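Local coordinates for protein yojF (Bacillus subtilis, PDB 1NJH) that is of unknown function, a small beta-rich member of the DUF1806 family whose two subunits in the crystal assembly share a continuous beta sheet, at residues K9-A14 with T85-D90; P67-L72 with W78-G83. One frame throughout, in Å; residues are numbered along the deposited sequence.

Contact 1: K9-A14 with T85-D90; sequences KEDVQA and TEYTVD. With IPA (isopropyl alcohol), chain B.
Tyr-87 of strand 78-89 reaches to helix 9-18 and meets Asp-11 and Val-12, neighbours on one side of its first turns. Its CB leaves the strand toward the helix, and CG sits between the backbone N and the carbonyl carbon (chi1 83°), which turns one ring face to Val-12. From CG outward the ring passes along one methyl: CD1 is nearest, 3.6 Å from Val-12 CG2, while CG and CE1 lie slightly farther off. CG2 rides over the face, 3.8 Å from the Tyr-87 ring centroid and 15° off the normal, a CH-pi contact. Here the amino-terminal helix is packed on the antiparallel sheet, with Met-97 of strand 95-101 touching both Val-12 and Tyr-87. At the tip, Tyr-87 OH donates to Asp-11 OD1 over 2.7 Å. That oxygen lies in the ring plane and accepts through its anti lone pair, with the carboxylate turned 70° from the ring; the methyl on a face and the carboxylate at the edge probably restrict how the phenol can turn. Lys-9 points away from the strand, fully extended, and its NZ gives a hydrogen bond at 2.9 Å to O2 of an isopropyl alcohol, probably from the crystallisation liquor, and another to the backbone O of Gly-64.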
loop_
_atom_site.group_PDB
_atom_site.type_symbol
_atom_site.label_atom_id
_atom_site.label_comp_id
_atom_site.label_asym_id
_atom_site.label_seq_id
_atom_site.Cartn_x
_atom_site.Cartn_y
_atom_site.Cartn_z
ATOM N N LYS A 9 -17.526 12.946 -7.078
ATOM C CA LYS A 9 -16.841 12.191 -8.109
ATOM C C LYS A 9 -16.117 12.994 -9.178
ATOM O O LYS A 9 -14.929 12.776 -9.425
ATOM C CB LYS A 9 -17.830 11.241 -8.762
ATOM C CG LYS A 9 -17.186 10.032 -9.390
ATOM C CD LYS A 9 -18.248 9.118 -9.944
ATOM C CE LYS A 9 -17.644 7.908 -10.612
ATOM N NZ LYS A 9 -18.719 7.026 -11.133
ATOM N N GLU A 10 -16.819 13.925 -9.817
ATOM C CA GLU A 10 -16.204 14.723 -10.869
ATOM C C GLU A 10 -15.055 15.619 -10.417
ATOM O O GLU A 10 -14.108 15.845 -11.187
ATOM C CB GLU A 10 -17.270 15.567 -11.579
ATOM C CG GLU A 10 -18.046 14.829 -12.668
ATOM C CD GLU A 10 -18.811 13.620 -12.155
ATOM O OE1 GLU A 10 -18.170 12.657 -11.687
ATOM O OE2 GLU A 10 -20.059 13.632 -12.220
ATOM N N ASP A 11 -15.130 16.129 -9.185
ATOM C CA ASP A 11 -14.089 17.007 -8.648
ATOM C C ASP A 11 -12.832 16.192 -8.352
ATOM O O ASP A 11 -11.718 16.640 -8.620
ATOM C CB ASP A 11 -14.563 17.709 -7.362
ATOM C CG ASP A 11 -13.690 18.914 -6.979
ATOM O OD1 ASP A 11 -13.452 19.122 -5.767
ATOM O OD2 ASP A 11 -13.250 19.669 -7.882
ATOM N N VAL A 12 -13.011 14.991 -7.810
ATOM C CA VAL A 12 -11.870 14.122 -7.513
ATOM C C VAL A 12 -11.199 13.723 -8.821
ATOM O O VAL A 12 -9.969 13.764 -8.938
ATOM C CB VAL A 12 -12.303 12.845 -6.762
ATOM C CG1 VAL A 12 -11.127 11.878 -6.681
ATOM C CG2 VAL A 12 -12.767 13.196 -5.365
ATOM N N GLN A 13 -12.011 13.349 -9.809
ATOM C CA GLN A 13 -11.478 12.957 -11.107
ATOM C C GLN A 13 -10.640 14.091 -11.681
ATOM O O GLN A 13 -9.548 13.870 -12.193
ATOM C CB GLN A 13 -12.604 12.612 -12.083
ATOM C CG GLN A 13 -12.092 12.196 -13.456
ATOM C CD GLN A 13 -11.270 10.914 -13.408
ATOM O OE1 GLN A 13 -11.683 9.915 -12.806
ATOM N NE2 GLN A 13 -10.110 10.930 -14.053
ATOM N N ALA A 14 -11.154 15.313 -11.597
ATOM C CA ALA A 14 -10.419 16.462 -12.109
ATOM C C ALA A 14 -9.110 16.641 -11.345
ATOM O O ALA A 14 -8.088 17.006 -11.918
ATOM C CB ALA A 14 -11.272 17.723 -11.991
ATOM N N THR A 85 -14.770 7.502 0.781
ATOM C CA THR A 85 -16.037 8.232 0.889
ATOM C C THR A 85 -15.891 9.738 1.042
ATOM O O THR A 85 -16.824 10.489 0.732
ATOM C CB THR A 85 -16.877 7.736 2.089
ATOM O OG1 THR A 85 -16.145 7.949 3.301
ATOM C CG2 THR A 85 -17.217 6.260 1.942
ATOM N N GLU A 86 -14.736 10.191 1.523
ATOM C CA GLU A 86 -14.521 11.618 1.728
ATOM C C GLU A 86 -13.196 12.111 1.174
ATOM O O GLU A 86 -12.294 11.319 0.880
ATOM C CB GLU A 86 -14.620 11.938 3.218
ATOM C CG GLU A 86 -13.639 11.174 4.082
ATOM C CD GLU A 86 -13.931 11.326 5.561
ATOM O OE1 GLU A 86 -13.035 11.014 6.376
ATOM O OE2 GLU A 86 -15.057 11.750 5.905
ATOM N N TYR A 87 -13.073 13.427 1.036
ATOM C CA TYR A 87 -11.858 14.010 0.490
ATOM C C TYR A 87 -11.797 15.515 0.680
ATOM O O TYR A 87 -12.724 16.137 1.200
ATOM C CB TYR A 87 -11.790 13.750 -1.021
ATOM C CG TYR A 87 -12.594 14.750 -1.848
ATOM C CD1 TYR A 87 -11.961 15.606 -2.748
ATOM C CD2 TYR A 87 -13.976 14.847 -1.713
ATOM C CE1 TYR A 87 -12.689 16.540 -3.493
ATOM C CE2 TYR A 87 -14.715 15.775 -2.457
ATOM C CZ TYR A 87 -14.066 16.615 -3.342
ATOM O OH TYR A 87 -14.793 17.532 -4.078
ATOM N N THR A 88 -10.689 16.078 0.213
ATOM C CA THR A 88 -10.464 17.514 0.201
ATOM C C THR A 88 -9.144 17.750 -0.496
ATOM O O THR A 88 -8.375 16.821 -0.740
ATOM C CB THR A 88 -10.367 18.136 1.602
ATOM O OG1 THR A 88 -10.448 19.567 1.478
ATOM C CG2 THR A 88 -9.029 17.795 2.255
ATOM N N VAL A 89 -8.895 19.003 -0.834
ATOM C CA VAL A 89 -7.648 19.396 -1.451
ATOM C C VAL A 89 -7.227 20.493 -0.500
ATOM O O VAL A 89 -7.900 21.519 -0.410
ATOM C CB VAL A 89 -7.869 19.942 -2.857
ATOM C CG1 VAL A 89 -6.580 20.553 -3.389
ATOM C CG2 VAL A 89 -8.347 18.808 -3.763
ATOM N N ASP A 90 -6.134 20.271 0.222
ATOM C CA ASP A 90 -5.687 21.234 1.217
ATOM C C ASP A 90 -4.922 22.443 0.718
ATOM O O ASP A 90 -4.701 22.608 -0.479
ATOM C CB ASP A 90 -4.895 20.514 2.315
ATOM C CG ASP A 90 -3.584 19.937 1.828
ATOM O OD1 ASP A 90 -3.039 19.091 2.558
ATOM O OD2 ASP A 90 -3.092 20.326 0.744
HETATM C C1 IPA B . -17.580 3.029 -13.446
HETATM C C2 IPA B . -18.405 4.174 -13.199
HETATM C C3 IPA B . -19.191 4.013 -11.951
HETATM O O2 IPA B . -17.537 5.311 -13.152
#

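Contact 2: P67-L72 with W78-G83; sequences PYRVGL and WIYAEG
Val-70 and Ala-81 form a hydrogen-bonded pair in the antiparallel hairpin of strands 68-74 and 78-89: Val-70 N to Ala-81 O is 2.8 Å, and Ala-81 N returns the bond to Val-70 O. Leu-72 and Ile-79 repeat the pattern, and all four bonds are fairly straight at the hydrogen. Gly-71 with Tyr-80 comes between them and Arg-69 with Glu-82 follows beyond Val-70, both non-hydrogen-bonded pairs where CA-H...O contacts fill in, such as Arg-69 CA to Ala-81 O at 3.1 Å. Beyond Arg-69 the pairing slackens to a weak bond from Gly-83 N to Tyr-68 O.

The polar side chains lie on the face carrying Arg-69, Tyr-80 and Glu-82. With CG anti to the backbone N (chi1 162°) and the chain bent at chi2, Glu-82 folds back so that OE1 accepts from Gly-83 N at 2.6 Å. A water bridges Arg-69 and Glu-82, accepting from Arg-69 NH1 at 3.0 Å in the guanidinium plane and lying within hydrogen-bonding distance of Glu-82 OE1, to which it can donate. With an alanine in place of Glu-82, the water would probably lose one of its acceptors, and Gly-83 N its carboxylate partner, leaving it to the weak bond to Tyr-68 O. Arg-69 passes across Tyr-80, its CD 3.3 Å from Tyr-80 OH.

Apolar contact lies on the face of Val-70, Leu-72, Ile-79 and Ala-81, where Leu-72 CB stands 4.1 Å from Ile-79 CB. Leu-16 of helix 9-18 covers Val-70 and Leu-72, while Ile-26 of strand 24-32 and Leu-110 of strand 106-113 press on this same layer. Strand 45-63 flanks segment 67-72, and residues Trp-78 to Tyr-80 pair antiparallel with a strand of the second subunit, carrying the sheet across the interface.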
loop_
_atom_site.group_PDB
_atom_site.type_symbol
_atom_site.label_atom_id
_atom_site.label_comp_id
_atom_site.label_asym_id
_atom_site.label_seq_id
_atom_site.Cartn_x
_atom_site.Cartn_y
_atom_site.Cartn_z
ATOM N N PRO A 67 -19.590 3.832 -1.611
ATOM C CA PRO A 67 -18.228 4.382 -1.580
ATOM C C PRO A 67 -17.590 4.345 -2.964
ATOM O O PRO A 67 -18.172 3.822 -3.904
ATOM C CB PRO A 67 -17.510 3.470 -0.586
ATOM C CG PRO A 67 -18.625 3.044 0.339
ATOM C CD PRO A 67 -19.720 2.723 -0.653
ATOM N N TYR A 68 -16.380 4.880 -3.074
ATOM C CA TYR A 68 -15.685 4.933 -4.354
ATOM C C TYR A 68 -14.368 4.181 -4.369
ATOM O O TYR A 68 -13.845 3.795 -3.329
ATOM C CB TYR A 68 -15.431 6.389 -4.725
ATOM C CG TYR A 68 -16.696 7.210 -4.782
ATOM C CD1 TYR A 68 -17.426 7.317 -5.964
ATOM C CD2 TYR A 68 -17.183 7.853 -3.640
ATOM C CE1 TYR A 68 -18.610 8.045 -6.014
ATOM C CE2 TYR A 68 -18.371 8.584 -3.675
ATOM C CZ TYR A 68 -19.077 8.675 -4.866
ATOM O OH TYR A 68 -20.254 9.392 -4.917
ATOM N N ARG A 69 -13.854 3.945 -5.567
ATOM C CA ARG A 69 -12.583 3.256 -5.716
ATOM C C ARG A 69 -11.731 4.024 -6.700
ATOM O O ARG A 69 -12.203 4.482 -7.738
ATOM C CB ARG A 69 -12.790 1.801 -6.162
ATOM C CG ARG A 69 -13.642 1.581 -7.384
ATOM C CD ARG A 69 -14.027 0.108 -7.479
ATOM N NE ARG A 69 -14.604 -0.222 -8.776
ATOM C CZ ARG A 69 -15.842 0.088 -9.150
ATOM N NH1 ARG A 69 -16.650 0.734 -8.320
ATOM N NH2 ARG A 69 -16.262 -0.232 -10.366
ATOM N N VAL A 70 -10.461 4.184 -6.363
ATOM C CA VAL A 70 -9.560 4.926 -7.216
ATOM C C VAL A 70 -8.449 4.007 -7.698
ATOM O O VAL A 70 -7.894 3.256 -6.915
ATOM C CB VAL A 70 -8.927 6.127 -6.436
ATOM C CG1 VAL A 70 -7.806 6.733 -7.244
ATOM C CG2 VAL A 70 -9.994 7.191 -6.150
ATOM N N GLY A 71 -8.168 4.079 -8.997
ATOM C CA GLY A 71 -7.108 3.306 -9.618
ATOM C C GLY A 71 -6.168 4.249 -10.349
ATOM O O GLY A 71 -6.595 5.152 -11.092
ATOM N N LEU A 72 -4.871 4.050 -10.142
ATOM C CA LEU A 72 -3.854 4.876 -10.793
ATOM C C LEU A 72 -2.931 3.926 -11.530
ATOM O O LEU A 72 -2.420 2.993 -10.920
ATOM C CB LEU A 72 -3.028 5.626 -9.730
ATOM C CG LEU A 72 -3.761 6.435 -8.658
ATOM C CD1 LEU A 72 -2.724 7.048 -7.704
ATOM C CD2 LEU A 72 -4.600 7.533 -9.325
ATOM N N TRP A 78 0.476 -0.492 -10.521
ATOM C CA TRP A 78 -0.835 0.039 -10.191
ATOM C C TRP A 78 -0.949 0.433 -8.734
ATOM O O TRP A 78 -0.274 -0.139 -7.885
ATOM C CB TRP A 78 -1.914 -1.020 -10.410
ATOM C CG TRP A 78 -1.864 -1.744 -11.706
ATOM C CD1 TRP A 78 -0.922 -2.644 -12.111
ATOM C CD2 TRP A 78 -2.807 -1.639 -12.766
ATOM N NE1 TRP A 78 -1.223 -3.110 -13.370
ATOM C CE2 TRP A 78 -2.379 -2.506 -13.794
ATOM C CE3 TRP A 78 -3.978 -0.896 -12.949
ATOM C CZ2 TRP A 78 -3.082 -2.650 -14.993
ATOM C CZ3 TRP A 78 -4.683 -1.039 -14.143
ATOM C CH2 TRP A 78 -4.228 -1.911 -15.149
ATOM N N ILE A 79 -1.816 1.411 -8.464
ATOM C CA ILE A 79 -2.124 1.827 -7.103
ATOM C C ILE A 79 -3.643 1.835 -7.105
ATOM O O ILE A 79 -4.289 2.443 -7.979
ATOM C CB ILE A 79 -1.581 3.215 -6.775
ATOM C CG1 ILE A 79 -0.060 3.169 -6.751
ATOM C CG2 ILE A 79 -2.174 3.694 -5.439
ATOM C CD1 ILE A 79 0.582 4.505 -6.441
ATOM N N TYR A 80 -4.226 1.124 -6.151
ATOM C CA TYR A 80 -5.666 0.999 -6.087
ATOM C C TYR A 80 -6.171 1.067 -4.646
ATOM O O TYR A 80 -5.556 0.510 -3.733
ATOM C CB TYR A 80 -6.038 -0.335 -6.729
ATOM C CG TYR A 80 -7.488 -0.705 -6.666
ATOM C CD1 TYR A 80 -8.408 -0.185 -7.576
ATOM C CD2 TYR A 80 -7.942 -1.605 -5.707
ATOM C CE1 TYR A 80 -9.749 -0.559 -7.525
ATOM C CE2 TYR A 80 -9.274 -1.985 -5.649
ATOM C CZ TYR A 80 -10.173 -1.461 -6.558
ATOM O OH TYR A 80 -11.499 -1.850 -6.483
ATOM N N ALA A 81 -7.277 1.783 -4.445
ATOM C CA ALA A 81 -7.877 1.933 -3.118
ATOM C C ALA A 81 -9.397 1.872 -3.267
ATOM O O ALA A 81 -9.972 2.566 -4.107
ATOM C CB ALA A 81 -7.474 3.273 -2.487
ATOM N N GLU A 82 -10.038 1.050 -2.444
ATOM C CA GLU A 82 -11.501 0.916 -2.464
ATOM C C GLU A 82 -12.065 1.323 -1.103
ATOM O O GLU A 82 -11.390 1.192 -0.085
ATOM C CB GLU A 82 -11.889 -0.536 -2.759
ATOM C CG GLU A 82 -13.326 -0.928 -2.384
ATOM C CD GLU A 82 -14.378 -0.314 -3.294
ATOM O OE1 GLU A 82 -14.707 0.885 -3.129
ATOM O OE2 GLU A 82 -14.872 -1.038 -4.185
ATOM N N GLY A 83 -13.300 1.819 -1.092
ATOM C CA GLY A 83 -13.932 2.220 0.153
ATOM C C GLY A 83 -13.779 3.685 0.499
ATOM O O GLY A 83 -14.017 4.072 1.640
HETATM O O HOH W 1 -16.533 1.326 -5.375
#

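How the contacts relate
Strand 78-89 serves both contacts: its early residues pair along the hairpin of contact 2, and its later ones meet the helix in contact 1. Contact 1 is small and made by side chains alone, a buried aromatic-aliphatic packing with its one polar bond at an exposed carboxylate. Contact 2 is larger and mainly backbone, with one layer of side chains buried and the other bearing charged and polar groups nearer the surface. The two touch where Lys-9 CD lies 4.1 Å from Tyr-68 CE1 and where Thr-85 packs on Pro-67. Along the chain, the hairpin is nested inside the loop that contact 1 closes, and helix 9-18 reaches both.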